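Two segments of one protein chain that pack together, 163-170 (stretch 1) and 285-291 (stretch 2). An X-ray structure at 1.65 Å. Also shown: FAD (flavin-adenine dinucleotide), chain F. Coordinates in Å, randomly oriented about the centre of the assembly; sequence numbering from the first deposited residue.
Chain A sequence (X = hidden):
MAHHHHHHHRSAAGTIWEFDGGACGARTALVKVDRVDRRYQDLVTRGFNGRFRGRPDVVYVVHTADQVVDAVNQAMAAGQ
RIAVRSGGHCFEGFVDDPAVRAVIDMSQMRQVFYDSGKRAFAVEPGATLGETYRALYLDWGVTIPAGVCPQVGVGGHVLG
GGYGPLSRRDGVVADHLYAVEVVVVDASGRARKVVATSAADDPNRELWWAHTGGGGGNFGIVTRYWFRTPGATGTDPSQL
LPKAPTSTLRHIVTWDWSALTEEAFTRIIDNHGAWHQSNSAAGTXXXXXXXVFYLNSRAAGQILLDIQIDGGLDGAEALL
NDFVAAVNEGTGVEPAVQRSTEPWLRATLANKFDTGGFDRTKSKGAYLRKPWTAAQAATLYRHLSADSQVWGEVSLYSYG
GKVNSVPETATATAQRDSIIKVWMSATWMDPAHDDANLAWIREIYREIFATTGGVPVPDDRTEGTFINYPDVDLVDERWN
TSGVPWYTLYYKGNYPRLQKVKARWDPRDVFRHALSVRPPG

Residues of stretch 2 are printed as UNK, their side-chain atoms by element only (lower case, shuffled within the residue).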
# COMPACT_ATOMS: atom_id res chain seq x y z
N TYR A 163 4.47 -0.78 -1.31
CA TYR A 163 5.85 -0.87 -0.88
C TYR A 163 5.93 -1.96 0.18
O TYR A 163 4.93 -2.39 0.75
CB TYR A 163 6.31 0.48 -0.32
CG TYR A 163 5.98 0.64 1.15
CD1 TYR A 163 6.98 0.48 2.11
CD2 TYR A 163 4.70 0.93 1.60
CE1 TYR A 163 6.69 0.62 3.45
CE2 TYR A 163 4.41 1.07 2.94
CZ TYR A 163 5.42 0.92 3.86
OH TYR A 163 5.15 1.06 5.20
N GLY A 164 7.15 -2.40 0.49
CA GLY A 164 7.29 -3.40 1.54
C GLY A 164 8.66 -3.38 2.16
O GLY A 164 9.32 -2.34 2.10
N PRO A 165 9.04 -4.50 2.75
CA PRO A 165 10.29 -4.65 3.49
C PRO A 165 11.55 -4.46 2.66
O PRO A 165 12.63 -4.09 3.15
CB PRO A 165 10.21 -6.11 3.98
CG PRO A 165 8.74 -6.39 4.04
CD PRO A 165 8.22 -5.74 2.77
N LEU A 166 11.47 -4.71 1.35
CA LEU A 166 12.67 -4.50 0.53
C LEU A 166 12.67 -3.16 -0.17
O LEU A 166 13.56 -2.88 -0.98
CB LEU A 166 12.84 -5.65 -0.48
CG LEU A 166 13.02 -7.05 0.09
CD1 LEU A 166 13.07 -8.13 -0.98
CD2 LEU A 166 14.27 -7.15 0.95
N SER A 167 11.71 -2.26 0.12
CA SER A 167 11.76 -0.99 -0.64
C SER A 167 13.04 -0.20 -0.38
O SER A 167 13.67 0.32 -1.31
CB SER A 167 10.55 -0.11 -0.33
OG SER A 167 9.36 -0.83 -0.59
N ARG A 168 13.43 -0.11 0.89
CA ARG A 168 14.66 0.55 1.29
C ARG A 168 15.85 0.18 0.41
O ARG A 168 16.64 1.07 0.10
CB ARG A 168 15.02 0.20 2.75
CG ARG A 168 14.39 1.18 3.73
CD ARG A 168 15.38 1.63 4.79
NE ARG A 168 15.41 0.79 5.97
CZ ARG A 168 16.31 0.83 6.93
NH1 ARG A 168 17.35 1.67 6.92
NH2 ARG A 168 16.18 -0.01 7.95
N ARG A 169 15.90 -1.09 0.04
CA ARG A 169 16.95 -1.79 -0.70
C ARG A 169 16.80 -1.63 -2.22
O ARG A 169 17.79 -1.36 -2.91
CB ARG A 169 17.05 -3.28 -0.34
CG ARG A 169 16.19 -4.30 -1.07
CD ARG A 169 16.62 -5.75 -0.90
NE ARG A 169 17.69 -6.16 -1.78
CZ ARG A 169 17.70 -7.20 -2.61
NH1 ARG A 169 16.67 -8.00 -2.70
NH2 ARG A 169 18.78 -7.44 -3.35
N ASP A 170 15.60 -1.80 -2.74
CA ASP A 170 15.35 -1.81 -4.17
C ASP A 170 14.32 -0.79 -4.64
O ASP A 170 14.15 -0.69 -5.87
CB ASP A 170 14.83 -3.17 -4.62
CG ASP A 170 15.72 -4.36 -4.33
OD1 ASP A 170 16.96 -4.21 -4.33
OD2 ASP A 170 15.16 -5.45 -4.11
N UNK A 285 24.47 -0.94 4.15
CA UNK A 285 23.96 -1.99 5.01
C UNK A 285 22.54 -1.77 5.52
O UNK A 285 21.70 -2.67 5.48
c UNK A 285 26.22 -1.55 5.61
c UNK A 285 24.91 -1.92 6.23
c UNK A 285 25.89 -0.66 4.45
N UNK A 286 22.30 -0.57 6.02
CA UNK A 286 21.00 -0.32 6.66
C UNK A 286 19.92 -0.09 5.62
O UNK A 286 18.73 -0.16 5.94
c UNK A 286 20.85 -0.62 9.74
c UNK A 286 21.10 0.83 7.66
c UNK A 286 23.07 0.54 10.90
c UNK A 286 21.26 -1.03 11.00
c UNK A 286 21.53 0.37 9.04
c UNK A 286 22.38 -0.45 11.57
c UNK A 286 22.65 0.93 9.64
o UNK A 286 22.82 -0.83 12.82
N UNK A 287 20.27 0.13 4.36
CA UNK A 287 19.25 0.11 3.31
C UNK A 287 18.55 -1.23 3.24
O UNK A 287 17.42 -1.34 2.76
c UNK A 287 19.83 0.45 1.95
N UNK A 288 19.19 -2.30 3.74
CA UNK A 288 18.55 -3.61 3.64
C UNK A 288 17.71 -3.95 4.86
O UNK A 288 17.08 -5.01 4.85
o UNK A 288 20.16 -4.50 2.11
c UNK A 288 19.62 -4.69 3.41
N UNK A 289 17.70 -3.09 5.87
CA UNK A 289 16.87 -3.33 7.07
C UNK A 289 15.45 -2.80 6.89
O UNK A 289 15.24 -1.76 6.26
c UNK A 289 16.16 -0.93 10.96
s UNK A 289 17.51 -2.10 11.05
c UNK A 289 17.12 -3.19 9.65
c UNK A 289 17.52 -2.65 8.28
N UNK A 290 14.45 -3.49 7.43
CA UNK A 290 13.09 -2.96 7.52
C UNK A 290 12.57 -3.09 8.95
O UNK A 290 12.88 -4.09 9.62
c UNK A 290 8.57 -3.40 6.97
c UNK A 290 10.74 -3.25 6.54
c UNK A 290 12.17 -3.69 6.54
c UNK A 290 10.13 -2.15 6.05
n UNK A 290 9.74 -4.01 7.11
n UNK A 290 8.79 -2.27 6.33
N UNK A 291 11.80 -2.11 9.41
CA UNK A 291 11.12 -2.24 10.69
C UNK A 291 9.75 -1.55 10.65
O UNK A 291 9.58 -0.56 9.95
c UNK A 291 11.91 -1.69 11.87
o UNK A 291 11.91 -0.28 11.91
PA FAD F . -9.03 -4.23 -4.25
O1A FAD F . -10.06 -3.83 -3.36
O2A FAD F . -9.49 -5.28 -5.15
O5B FAD F . -8.48 -3.00 -5.06
C5B FAD F . -8.12 -1.82 -4.47
C4B FAD F . -8.24 -0.67 -5.46
O4B FAD F . -7.66 -1.05 -6.68
C3B FAD F . -9.72 -0.38 -5.81
O3B FAD F . -9.88 0.93 -6.20
C2B FAD F . -9.97 -1.28 -7.01
O2B FAD F . -11.03 -0.88 -7.84
C1B FAD F . -8.61 -1.20 -7.67
N9A FAD F . -8.34 -2.32 -8.59
C8A FAD F . -8.41 -3.63 -8.31
N7A FAD F . -8.07 -4.34 -9.38
C5A FAD F . -7.80 -3.48 -10.36
C6A FAD F . -7.40 -3.65 -11.68
N6A FAD F . -7.17 -4.84 -12.10
N1A FAD F . -7.18 -2.59 -12.43
C2A FAD F . -7.33 -1.40 -11.91
N3A FAD F . -7.70 -1.20 -10.66
C4A FAD F . -7.95 -2.21 -9.89
N1 FAD F . 0.10 -1.65 0.91
C2 FAD F . 1.44 -1.39 0.81
O2 FAD F . 1.88 -0.60 0.09
N3 FAD F . 2.30 -2.12 1.59
C4 FAD F . 1.86 -3.09 2.46
O4 FAD F . 2.66 -3.76 3.05
C4X FAD F . 0.49 -3.36 2.55
N5 FAD F . -0.01 -4.29 3.41
C5X FAD F . -1.33 -4.60 3.44
C6 FAD F . -1.81 -5.62 4.27
C7 FAD F . -3.15 -5.88 4.33
C7M FAD F . -3.57 -7.06 5.14
C8 FAD F . -4.04 -5.19 3.50
C8M FAD F . -5.46 -5.70 3.35
C9 FAD F . -3.53 -4.21 2.69
C9A FAD F . -2.21 -3.86 2.66
N10 FAD F . -1.73 -2.85 1.84
C10 FAD F . -0.39 -2.63 1.75
C1' FAD F . -2.60 -1.70 1.44
C2' FAD F . -3.37 -1.87 0.13
O2' FAD F . -4.74 -2.12 0.20
C3' FAD F . -2.75 -2.87 -0.82
O3' FAD F . -1.42 -2.57 -1.10
C4' FAD F . -3.75 -2.91 -2.02
O4' FAD F . -4.54 -1.80 -2.17
C5' FAD F . -4.70 -4.07 -2.17
O5' FAD F . -5.31 -4.04 -3.41
P FAD F . -6.36 -5.17 -3.69
O1P FAD F . -6.28 -5.61 -5.04
O2P FAD F . -6.14 -6.19 -2.76
O3P FAD F . -7.79 -4.61 -3.33
O HOH W 1 14.83 -2.92 2.16

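Position 285 has three side-chain carbons that close a ring onto the backbone N. They do not reach stretch 1. This is Pro-285, which opens a 3-10 segment running to position 288.

Position 286 has one carbon, then a six-membered carbon ring bearing one oxygen. The ring leads away from stretch 1, and the CB lies 3.9 Å from NH1 of Arg-168. A phenol on a single carbon makes this Tyr-286. Its backbone O lies over one face of the Arg-168 guanidinium, so the angle is too poor for a hydrogen bond. That carbonyl is modelled too close to Arg-168 CZ, and its place is less sure.

Position 287 has a single carbon, CB, and nothing beyond it. CB is 3.7 Å from Arg-168 O. This is Ala-287. The residue is buried, and a good part of its surface is covered by stretch 1. Water 1 lies between Ala-287 O (3.1 Å) and Pro-165 O (2.7 Å) and can donate to either; other acceptors elsewhere are also in reach.

Position 288 has one carbon and one oxygen, with no branch. Its CB points away from stretch 1, and its oxygen is 4.1 Å from CB of Arg-169. This is Ser-288. Its N donates to Pro-285 O at 3.1 Å, a bond within the 3-10 segment.

Position 289 has two carbons, a sulfur and a last carbon in an unbranched chain. Its CB comes within 3.0 Å of NH2 of Arg-168. Only methionine fits, so this is Met-289. Its backbone O accepts a weak hydrogen bond from Arg-168 NE at 2.6 Å, although that oxygen is less surely placed.

Position 290 has one carbon and a five-membered ring of three carbons and two nitrogens. The ring lies against Pro-165. This is the imidazole of His-290. Pro-165 CA sits over the ring face, 3.6 Å from the ring centroid, in a CH-pi contact. ND1 is hydrogen-bonded elsewhere in the structure.

Position 291 has one carbon and one oxygen. Its CB points away, and the side chain makes no contact with stretch 1. This is Ser-291.

The contact rests on two residues of stretch 1. Arg-168 points toward stretch 2 and packs against the backbone of 286, 287, 289 and 290. Pro-165 covers the imidazole. Pro-165 lies in a type I turn from Gly-164 to Ser-167, held by Ser-167 N to Gly-164 O at 3.1 Å, and Arg-168 follows it in the helix that starts at Ser-167. At the start of stretch 1, Tyr-163 N donates to O2 of FAD at 2.9 Å, and its O accepts from FAD N3 at 2.8 Å.

Stretch 2 285-291: PYASMHS
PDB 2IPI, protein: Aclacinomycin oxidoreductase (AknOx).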